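TetR family Transcriptional regulator (Streptococcus agalactiae 2603V/R, PDB 3KKC) probably binds DNA through an N-terminal helix-turn-helix domain and is likely to act as a transcriptional regulator of the TetR family. Local coordinates at residues V5-R8 with Q9-T13; S47-Y50 with S51-S55. All coordinates share one frame; numbering follows the deposited sequence.

Contact 1 of 2, residues V5-R8 with Q9-T13; sequences VKDR and QIQKT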
ATOM      1  N   VAL A   5      14.513   6.044 -46.018  1.00115.95           N
ATOM      2  CA  VAL A   5      14.002   7.298 -45.455  1.00112.92           C
ATOM      3  C   VAL A   5      12.608   7.163 -44.845  1.00108.85           C
ATOM      4  O   VAL A   5      12.322   7.754 -43.800  1.00108.08           O
ATOM      5  CB  VAL A   5      14.009   8.452 -46.496  1.00102.89           C
ATOM      6  CG1 VAL A   5      13.196   8.076 -47.729  1.00110.32           C
ATOM      7  CG2 VAL A   5      13.474   9.733 -45.882  1.00100.62           C
ATOM      8  N   LYS A   6      11.741   6.392 -45.496  1.00104.28           N
ATOM      9  CA  LYS A   6      10.429   6.105 -44.935  1.00106.44           C
ATOM     10  C   LYS A   6      10.538   5.289 -43.640  1.00105.86           C
ATOM     11  O   LYS A   6       9.789   5.528 -42.691  1.00 99.05           O
ATOM     12  CB  LYS A   6       9.535   5.406 -45.958  1.00112.38           C
ATOM     13  CG  LYS A   6       8.730   6.360 -46.827  1.00115.20           C
ATOM     14  CD  LYS A   6       8.174   5.649 -48.041  1.00120.59           C
ATOM     15  CE  LYS A   6       8.072   6.606 -49.217  1.00126.18           C
ATOM     16  NZ  LYS A   6       7.592   5.946 -50.465  1.00130.68           N
ATOM     17  N   ASP A   7      11.478   4.346 -43.591  1.00108.13           N
ATOM     18  CA  ASP A   7      11.719   3.624 -42.360  1.00111.16           C
ATOM     19  C   ASP A   7      12.082   4.627 -41.279  1.00109.67           C
ATOM     20  O   ASP A   7      11.426   4.701 -40.241  1.00114.45           O
ATOM     21  CB  ASP A   7      12.843   2.596 -42.508  1.00120.29           C
ATOM     22  CG  ASP A   7      13.165   1.877 -41.179  1.00128.84           C
ATOM     23  OD1 ASP A   7      12.218   1.359 -40.532  1.00134.31           O
ATOM     24  OD2 ASP A   7      14.360   1.830 -40.784  1.00125.02           O
ATOM     25  N   ARG A   8      13.129   5.405 -41.534  1.00103.50           N
ATOM     26  CA  ARG A   8      13.629   6.381 -40.569  1.00 95.71           C
ATOM     27  C   ARG A   8      12.495   7.265 -40.101  1.00 95.34           C
ATOM     28  O   ARG A   8      12.578   7.880 -39.049  1.00 99.73           O
ATOM     29  CB  ARG A   8      14.725   7.248 -41.201  1.00 90.87           C
ATOM     30  CG  ARG A   8      16.068   7.175 -40.532  1.00 86.53           C
ATOM     31  CD  ARG A   8      17.188   7.488 -41.519  1.00 90.63           C
ATOM     32  NE  ARG A   8      16.932   8.690 -42.317  1.00 96.79           N
ATOM     33  CZ  ARG A   8      17.481   8.922 -43.507  1.00 95.38           C
ATOM     34  NH1 ARG A   8      18.315   8.038 -44.039  1.00 94.49           N
ATOM     35  NH2 ARG A   8      17.192  10.031 -44.171  1.00 92.46           N
ATOM     36  N   GLN A   9      11.430   7.318 -40.890  1.00 96.59           N
ATOM     37  CA  GLN A   9      10.289   8.165 -40.567  1.00103.98           C
ATOM     38  C   GLN A   9       9.222   7.456 -39.719  1.00106.49           C
ATOM     39  O   GLN A   9       8.524   8.097 -38.930  1.00101.90           O
ATOM     40  CB  GLN A   9       9.679   8.740 -41.844  1.00106.89           C
ATOM     41  CG  GLN A   9       9.233  10.182 -41.725  1.00112.12           C
ATOM     42  CD  GLN A   9       7.775  10.348 -42.111  1.00126.90           C
ATOM     43  OE1 GLN A   9       7.437  11.056 -43.074  1.00130.38           O
ATOM     44  NE2 GLN A   9       6.896   9.670 -41.378  1.00132.90           N
ATOM     45  N   ILE A  10       9.102   6.140 -39.877  1.00111.13           N
ATOM     46  CA  ILE A  10       8.175   5.379 -39.050  1.00113.81           C
ATOM     47  C   ILE A  10       8.818   5.121 -37.712  1.00111.29           C
ATOM     48  O   ILE A  10       8.132   4.889 -36.727  1.00108.84           O
ATOM     49  CB  ILE A  10       7.749   4.012 -39.662  1.00100.18           C
ATOM     50  CG1 ILE A  10       8.886   2.982 -39.571  1.00102.91           C
ATOM     51  CG2 ILE A  10       7.170   4.185 -41.070  1.00 93.60           C
ATOM     52  CD1 ILE A  10       8.496   1.592 -40.069  1.00105.90           C
ATOM     53  N   GLN A  11      10.142   5.159 -37.682  1.00113.12           N
ATOM     54  CA  GLN A  11      10.861   4.968 -36.433  1.00115.08           C
ATOM     55  C   GLN A  11      10.790   6.232 -35.569  1.00110.67           C
ATOM     56  O   GLN A  11      10.646   6.142 -34.350  1.00111.35           O
ATOM     57  CB  GLN A  11      12.305   4.537 -36.691  1.00118.98           C
ATOM     58  CG  GLN A  11      12.438   3.150 -37.316  1.00126.19           C
ATOM     59  CD  GLN A  11      13.884   2.796 -37.651  1.00132.06           C
ATOM     60  OE1 GLN A  11      14.493   3.385 -38.549  1.00133.24           O
ATOM     61  NE2 GLN A  11      14.440   1.826 -36.928  1.00134.76           N
ATOM     62  N   LYS A  12      10.872   7.406 -36.190  1.00105.08           N
ATOM     63  CA  LYS A  12      10.716   8.647 -35.429  1.00103.79           C
ATOM     64  C   LYS A  12       9.280   8.855 -34.914  1.00103.46           C
ATOM     65  O   LYS A  12       9.085   9.453 -33.851  1.00104.73           O
ATOM     66  CB  LYS A  12      11.187   9.875 -36.221  1.00105.74           C
ATOM     67  CG  LYS A  12      11.265  11.166 -35.386  1.00111.90           C
ATOM     68  CD  LYS A  12      11.320  12.425 -36.264  1.00118.83           C
ATOM     69  CE  LYS A  12      11.536  13.713 -35.440  1.00118.69           C
ATOM     70  NZ  LYS A  12      11.366  14.992 -36.239  1.00113.86           N
ATOM     71  N   THR A  13       8.276   8.382 -35.652  1.00 97.34           N
ATOM     72  CA  THR A  13       6.912   8.548 -35.166  1.00105.01           C
ATOM     73  C   THR A  13       6.566   7.570 -34.037  1.00106.95           C
ATOM     74  O   THR A  13       5.721   7.874 -33.193  1.00112.83           O
ATOM     75  CB  THR A  13       5.792   8.554 -36.289  1.00121.61           C
ATOM     76  OG1 THR A  13       6.055   7.555 -37.281  1.00125.55           O
ATOM     77  CG2 THR A  13       5.679   9.926 -36.951  1.00114.73           C
TER
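The N-terminal part of helix 4-24, the first helix of this TetR-family chain, holds the local contact in which D7 and Q11 meet one helical turn apart. The backbone bond between them runs from Q11 N to D7 O over 2.9 Å. It is fairly straight, with an N-H...O angle of 152°. The D7 carboxylate and the Q11 side-chain amide come together on the surface of the helix, with their planes 30° apart. D7 CG stands anti to the backbone N (chi1 177°), which carries the carboxylate toward the next turn. Q11 reaches back to it with a chain that runs straight past CG. On the way, Q11 CG packs 3.5 Å from D7 O.

I10 lies beside the same aspartate. I10 CD1 is 3.8 Å from D7 OD1, and I10 CG2 comes 3.4 Å from K6 O. The backbone of I10 is held in the usual i to i+4 pattern of an alpha helix, with I10 N bonded to K6 O at 3.0 Å. A weak bond of 3.4 Å from K12 N to R8 O carries the pattern on.

One turn further, T13 OG1 donates to Q9 O at 3.0 Å. The hydroxyl is aimed at a lone pair of Q9 O, within the plane of the carbonyl. T13 N also donates to Q9 O, so two donors grip this carbonyl. R8 folds its chain back along the helix, bending at chi3, and one face of its guanidinium group lies over V5 CA.

Contact 2 of 2, residues S47-Y50 with S51-S55; sequences STFY and SHYES
Two carbonyls in the last turn of helix 46-49, T48 O and F49 O, each take two hydrogen bonds as the chain turns into the loop 51-55. F49 O accepts from Y53 N at 3.0 Å and from H52 N at 2.8 Å. T48 O accepts from S51 N at 2.7 Å, with the donor above the carbonyl plane. The S51 hydroxyl is its second donor. S51 OG reaches T48 O over 2.6 Å, within that plane and along a lone pair. The side chain thus returns to that turn and grips a carbonyl that the backbone already holds.

The predicted helix-turn-helix motif of the TetR DNA-binding domain includes residues 47-53. Helix 46-49 is its second helix, probably the one that reads DNA, as in TetR relatives. Here F49 and Y53 are buried. Their side chains cross at about a right angle, and the rings meet obliquely with planes 44° apart. F49 CE1 touches Y53 CD2 at 3.6 Å, and Y53 CB lies close to F49 CE1 and CZ. F49 CG is anti to the backbone N (chi1 165°), which swings the ring toward Y53. Y53 O sits over one face of the F49 ring, offset toward its rim. Both side chains also pack on I17 of helix 4-24 and on L59 of helix 57-71.

The Y50 ring packs against its neighbour in sequence: F49 CD2 lies over the centre of one face. E54 O meets the ring edge in plane, 3.9 Å from Y50 CD1. S55 OG accepts a hydrogen bond from E57 N and so caps the start of helix 57-71.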
ATOM      1  N   SER A  47      -5.151   6.821 -36.639  1.00153.04           N
ATOM      2  CA  SER A  47      -4.965   5.659 -37.511  1.00148.69           C
ATOM      3  C   SER A  47      -3.564   5.053 -37.409  1.00134.36           C
ATOM      4  O   SER A  47      -3.406   3.833 -37.350  1.00129.23           O
ATOM      5  CB  SER A  47      -5.279   6.023 -38.968  1.00151.80           C
ATOM      6  OG  SER A  47      -4.346   6.963 -39.475  1.00148.82           O
ATOM      7  N   THR A  48      -2.551   5.910 -37.394  1.00128.13           N
ATOM      8  CA  THR A  48      -1.171   5.445 -37.352  1.00125.74           C
ATOM      9  C   THR A  48      -0.753   4.913 -35.963  1.00119.38           C
ATOM     10  O   THR A  48      -0.094   3.875 -35.860  1.00113.97           O
ATOM     11  CB  THR A  48      -0.206   6.530 -37.875  1.00127.78           C
ATOM     12  OG1 THR A  48      -0.839   7.812 -37.780  1.00131.64           O
ATOM     13  CG2 THR A  48       0.151   6.262 -39.335  1.00125.81           C
ATOM     14  N   PHE A  49      -1.140   5.615 -34.899  1.00118.07           N
ATOM     15  CA  PHE A  49      -0.953   5.092 -33.546  1.00113.36           C
ATOM     16  C   PHE A  49      -1.315   3.620 -33.527  1.00111.61           C
ATOM     17  O   PHE A  49      -0.489   2.780 -33.186  1.00106.63           O
ATOM     18  CB  PHE A  49      -1.815   5.847 -32.519  1.00114.04           C
ATOM     19  CG  PHE A  49      -1.932   5.146 -31.187  1.00110.53           C
ATOM     20  CD1 PHE A  49      -0.842   5.053 -30.328  1.00105.86           C
ATOM     21  CD2 PHE A  49      -3.129   4.573 -30.793  1.00113.78           C
ATOM     22  CE1 PHE A  49      -0.947   4.395 -29.095  1.00103.81           C
ATOM     23  CE2 PHE A  49      -3.245   3.917 -29.567  1.00111.33           C
ATOM     24  CZ  PHE A  49      -2.152   3.828 -28.724  1.00107.26           C
ATOM     25  N   TYR A  50      -2.550   3.311 -33.914  1.00116.20           N
ATOM     26  CA  TYR A  50      -3.043   1.932 -33.879  1.00124.73           C
ATOM     27  C   TYR A  50      -2.286   0.987 -34.820  1.00130.48           C
ATOM     28  O   TYR A  50      -2.516  -0.221 -34.799  1.00135.22           O
ATOM     29  CB  TYR A  50      -4.554   1.869 -34.154  1.00126.71           C
ATOM     30  CG  TYR A  50      -5.423   2.266 -32.975  1.00129.37           C
ATOM     31  CD1 TYR A  50      -5.437   1.513 -31.806  1.00128.65           C
ATOM     32  CD2 TYR A  50      -6.244   3.382 -33.037  1.00134.51           C
ATOM     33  CE1 TYR A  50      -6.236   1.873 -30.728  1.00132.10           C
ATOM     34  CE2 TYR A  50      -7.050   3.747 -31.966  1.00136.50           C
ATOM     35  CZ  TYR A  50      -7.041   2.992 -30.815  1.00134.49           C
ATOM     36  OH  TYR A  50      -7.842   3.358 -29.753  1.00132.10           O
ATOM     37  N   SER A  51      -1.386   1.532 -35.633  1.00129.03           N
ATOM     38  CA  SER A  51      -0.545   0.708 -36.499  1.00131.40           C
ATOM     39  C   SER A  51       0.762   0.315 -35.805  1.00133.12           C
ATOM     40  O   SER A  51       1.565  -0.445 -36.353  1.00133.18           O
ATOM     41  CB  SER A  51      -0.195   1.464 -37.771  1.00128.21           C
ATOM     42  OG  SER A  51       1.007   2.182 -37.568  1.00122.43           O
ATOM     43  N   HIS A  52       0.979   0.860 -34.610  1.00133.19           N
ATOM     44  CA  HIS A  52       2.163   0.547 -33.812  1.00129.21           C
ATOM     45  C   HIS A  52       1.812  -0.092 -32.474  1.00128.82           C
ATOM     46  O   HIS A  52       2.596  -0.875 -31.929  1.00131.69           O
ATOM     47  CB  HIS A  52       2.979   1.807 -33.550  1.00127.19           C
ATOM     48  CG  HIS A  52       3.737   2.291 -34.741  1.00127.96           C
ATOM     49  ND1 HIS A  52       3.582   3.559 -35.256  1.00128.95           N
ATOM     50  CD2 HIS A  52       4.654   1.674 -35.523  1.00126.85           C
ATOM     51  CE1 HIS A  52       4.375   3.706 -36.302  1.00128.99           C
ATOM     52  NE2 HIS A  52       5.037   2.577 -36.483  1.00128.67           N
ATOM     53  N   TYR A  53       0.639   0.257 -31.949  1.00123.60           N
ATOM     54  CA  TYR A  53       0.225  -0.151 -30.615  1.00118.49           C
ATOM     55  C   TYR A  53      -1.214  -0.602 -30.602  1.00124.25           C
ATOM     56  O   TYR A  53      -2.120   0.214 -30.744  1.00127.92           O
ATOM     57  CB  TYR A  53       0.388   1.012 -29.641  1.00115.22           C
ATOM     58  CG  TYR A  53       1.817   1.484 -29.540  1.00114.25           C
ATOM     59  CD1 TYR A  53       2.816   0.629 -29.076  1.00113.54           C
ATOM     60  CD2 TYR A  53       2.173   2.774 -29.921  1.00110.63           C
ATOM     61  CE1 TYR A  53       4.114   1.047 -28.998  1.00110.96           C
ATOM     62  CE2 TYR A  53       3.472   3.201 -29.841  1.00106.16           C
ATOM     63  CZ  TYR A  53       4.434   2.335 -29.381  1.00108.68           C
ATOM     64  OH  TYR A  53       5.730   2.757 -29.298  1.00110.64           O
ATOM     65  N   GLU A  54      -1.417  -1.902 -30.422  1.00125.88           N
ATOM     66  CA  GLU A  54      -2.753  -2.481 -30.319  1.00127.18           C
ATOM     67  C   GLU A  54      -3.698  -1.667 -29.425  1.00125.60           C
ATOM     68  O   GLU A  54      -4.903  -1.638 -29.657  1.00132.67           O
ATOM     69  CB  GLU A  54      -2.650  -3.916 -29.797  1.00131.23           C
ATOM     70  CG  GLU A  54      -3.992  -4.588 -29.509  1.00138.72           C
ATOM     71  CD  GLU A  54      -3.894  -5.632 -28.393  1.00143.51           C
ATOM     72  OE1 GLU A  54      -2.893  -5.604 -27.632  1.00139.56           O
ATOM     73  OE2 GLU A  54      -4.823  -6.471 -28.275  1.00148.75           O
ATOM     74  N   SER A  55      -3.148  -1.014 -28.404  1.00106.92           N
ATOM     75  CA  SER A  55      -3.942  -0.258 -27.445  1.00101.96           C
ATOM     76  C   SER A  55      -3.033   0.418 -26.442  1.00 97.75           C
ATOM     77  O   SER A  55      -1.827   0.191 -26.444  1.00 95.04           O
ATOM     78  CB  SER A  55      -4.841  -1.199 -26.668  1.00101.61           C
ATOM     79  OG  SER A  55      -4.044  -2.046 -25.867  1.00 98.97           O
TER

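How the contacts relate
From the N terminus, contact 1 comes first and lies wholly within helix 4-24. Its residues follow one another along successive turns, so it closes no loop. Contact 2 follows later in the chain and spans the last turn of helix 46-49 and the loop to helix 57-71. Its segments are also continuous, so it closes only a local turn. The two are in series and neither nest nor cross. The centres of contact 1 and contact 2 are about 15 Å apart. They touch in simple packing, with I10 O 3.9 Å from H52 NE2. Contact 1 is on the surface; contact 2 is partly buried and joins helices 4-24, 46-49 and 57-71.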